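Local coordinates for protein anti-sigma-I factor RsgI2 (Clostridium thermocellum, PDB 4B9P) that probably senses cellulose outside the cell through this C-terminal family 3 carbohydrate-binding module and, in response, releases the sigma factor SigI2 that it holds inactive, at residues Tyr58-Ser63 with Val105-Arg110. Numbering follows the deposited sequence. Where two conformers were deposited one is given.
Sequences YTCDWS and VEIISR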
loop_
_atom_site.group_PDB
_atom_site.type_symbol
_atom_site.label_atom_id
_atom_site.label_comp_id
_atom_site.label_asym_id
_atom_site.label_seq_id
_atom_site.Cartn_x
_atom_site.Cartn_y
_atom_site.Cartn_z
ATOM N N TYR A 58 -8.224 5.401 4.271
ATOM C CA TYR A 58 -7.875 4.176 3.597
ATOM C C TYR A 58 -9.098 3.262 3.578
ATOM O O TYR A 58 -9.785 3.112 4.604
ATOM C CB TYR A 58 -6.764 3.443 4.415
ATOM C CG TYR A 58 -6.509 2.050 3.892
ATOM C CD1 TYR A 58 -5.636 1.854 2.843
ATOM C CD2 TYR A 58 -7.226 0.950 4.387
ATOM C CE1 TYR A 58 -5.415 0.578 2.304
ATOM C CE2 TYR A 58 -7.023 -0.312 3.875
ATOM C CZ TYR A 58 -6.155 -0.485 2.813
ATOM O OH TYR A 58 -6.002 -1.724 2.258
ATOM N N THR A 59 -9.335 2.594 2.451
ATOM C CA THR A 59 -10.266 1.506 2.458
ATOM C C THR A 59 -9.704 0.323 1.659
ATOM O O THR A 59 -9.029 0.503 0.643
ATOM C CB THR A 59 -11.656 1.918 1.974
ATOM O OG1 THR A 59 -12.601 0.858 2.216
ATOM C CG2 THR A 59 -11.629 2.280 0.530
ATOM N N CYS A 60 -9.987 -0.901 2.126
ATOM C CA CYS A 60 -9.677 -2.103 1.369
ATOM C C CYS A 60 -10.952 -2.571 0.689
ATOM O O CYS A 60 -11.898 -2.969 1.353
ATOM C CB CYS A 60 -9.131 -3.197 2.295
ATOM S SG CYS A 60 -8.880 -4.757 1.452
ATOM N N ASP A 61 -10.962 -2.464 -0.637
ATOM C CA ASP A 61 -12.103 -2.866 -1.413
ATOM C C ASP A 61 -12.227 -4.384 -1.494
ATOM O O ASP A 61 -13.346 -4.899 -1.583
ATOM C CB ASP A 61 -12.031 -2.272 -2.819
ATOM C CG ASP A 61 -12.468 -0.824 -2.863
ATOM O OD1 ASP A 61 -13.118 -0.331 -1.907
ATOM O OD2 ASP A 61 -12.164 -0.187 -3.876
ATOM N N TRP A 62 -11.105 -5.095 -1.468
ATOM C CA TRP A 62 -11.130 -6.535 -1.620
ATOM C C TRP A 62 -9.787 -7.112 -1.264
ATOM O O TRP A 62 -8.748 -6.490 -1.505
ATOM C CB TRP A 62 -11.420 -6.907 -3.079
ATOM C CG TRP A 62 -11.477 -8.392 -3.343
ATOM C CD1 TRP A 62 -12.574 -9.185 -3.213
ATOM C CD2 TRP A 62 -10.422 -9.241 -3.785
ATOM N NE1 TRP A 62 -12.269 -10.471 -3.541
ATOM C CE2 TRP A 62 -10.957 -10.549 -3.892
ATOM C CE3 TRP A 62 -9.074 -9.032 -4.081
ATOM C CZ2 TRP A 62 -10.208 -11.644 -4.302
ATOM C CZ3 TRP A 62 -8.310 -10.154 -4.490
ATOM C CH2 TRP A 62 -8.888 -11.431 -4.585
ATOM N N SER A 63 -9.793 -8.311 -0.692
ATOM C CA SER A 63 -8.565 -9.107 -0.564
ATOM C C SER A 63 -8.963 -10.543 -0.748
ATOM O O SER A 63 -10.109 -10.906 -0.446
ATOM C CB SER A 63 -7.981 -8.913 0.818
ATOM O OG SER A 63 -6.873 -9.761 1.003
ATOM N N VAL A 105 -1.061 -13.041 -0.439
ATOM C CA VAL A 105 -2.209 -12.184 -0.167
ATOM C C VAL A 105 -2.252 -11.097 -1.224
ATOM O O VAL A 105 -1.220 -10.493 -1.557
ATOM C CB VAL A 105 -2.164 -11.527 1.245
ATOM C CG1 VAL A 105 -3.398 -10.599 1.439
ATOM C CG2 VAL A 105 -2.127 -12.602 2.298
ATOM N N GLU A 106 -3.448 -10.859 -1.744
ATOM C CA GLU A 106 -3.684 -9.781 -2.699
ATOM C C GLU A 106 -4.613 -8.765 -2.030
ATOM O O GLU A 106 -5.612 -9.147 -1.421
ATOM C CB GLU A 106 -4.322 -10.345 -3.969
ATOM C CG GLU A 106 -4.531 -9.296 -5.052
ATOM C CD GLU A 106 -5.120 -9.872 -6.339
ATOM O OE1 GLU A 106 -5.178 -11.126 -6.464
ATOM O OE2 GLU A 106 -5.526 -9.075 -7.217
ATOM N N ILE A 107 -4.267 -7.481 -2.157
ATOM C CA ILE A 107 -4.994 -6.408 -1.492
ATOM C C ILE A 107 -5.278 -5.326 -2.503
ATOM O O ILE A 107 -4.342 -4.778 -3.103
ATOM C CB ILE A 107 -4.197 -5.820 -0.313
ATOM C CG1 ILE A 107 -3.783 -6.952 0.626
ATOM C CG2 ILE A 107 -5.038 -4.769 0.428
ATOM C CD1 ILE A 107 -2.920 -6.540 1.720
ATOM N N ILE A 108 -6.559 -4.989 -2.661
ATOM C CA ILE A 108 -7.002 -3.908 -3.537
ATOM C C ILE A 108 -7.432 -2.765 -2.623
ATOM O O ILE A 108 -8.343 -2.962 -1.822
ATOM C CB ILE A 108 -8.180 -4.397 -4.412
ATOM C CG1 ILE A 108 -7.722 -5.506 -5.370
ATOM C CG2 ILE A 108 -8.786 -3.227 -5.185
ATOM C CD1 ILE A 108 -8.770 -5.980 -6.304
ATOM N N SER A 109 -6.795 -1.595 -2.755
ATOM C CA SER A 109 -7.031 -0.474 -1.860
ATOM C C SER A 109 -7.400 0.775 -2.600
ATOM O O SER A 109 -7.068 0.948 -3.772
ATOM C CB SER A 109 -5.761 -0.155 -1.081
ATOM O OG SER A 109 -5.280 -1.287 -0.371
ATOM N N ARG A 110 -8.062 1.665 -1.873
ATOM C CA ARG A 110 -8.324 3.029 -2.341
ATOM C C ARG A 110 -7.993 3.977 -1.216
ATOM O O ARG A 110 -8.398 3.743 -0.086
ATOM C CB ARG A 110 -9.799 3.201 -2.766
ATOM C CG ARG A 110 -10.198 2.325 -3.932
ATOM C CD ARG A 110 -11.561 2.713 -4.446
ATOM N NE ARG A 110 -12.529 2.407 -3.437
ATOM C CZ ARG A 110 -13.544 3.176 -3.056
ATOM N NH1 ARG A 110 -13.777 4.383 -3.588
ATOM N NH2 ARG A 110 -14.333 2.701 -2.116
#
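Asp61 OD1 is gripped by two nitrogens of Arg110, NE at 3.2 Å and NH2 at 3.3 Å, both meeting its syn lone pair close to the guanidinium plane. In this side-on salt bridge the carboxylate and guanidinium are nearly coplanar, 24° apart; Asp61 OD2 adds a weak bond to NE. In a classic beta bulge, Asp61 and Trp62 together stand opposite the single residue Ile108, Asp61 N bonding to Ile108 O and Ile108 N to Trp62 O, while Thr59 and Arg110 pair through both backbone bonds. At the second bulge residue, Trp62, CG anti to the backbone N (chi1 -180°) sets the six-membered ring beside Ile108, CE3 lying 3.8 Å from Ile108 CD1; CZ3 meets the Glu106 chain, whose carboxylate plane is nearly perpendicular to the ring (80°). On the other face, Tyr58 OH donates to Ser109 OG (2.8 Å), and Ser63 OG donates to Glu106 O (2.8 Å) while also bonding to Ile65 N. Cys60 SG lies against Ile107 CG2. These side chains point into the beta sandwich, where Ile70 of strand 70-81 and Ile90 of strand 84-92 pack on them; strand 56-63 edges its sheet, and strand 104-111 joins it to strand 25-31.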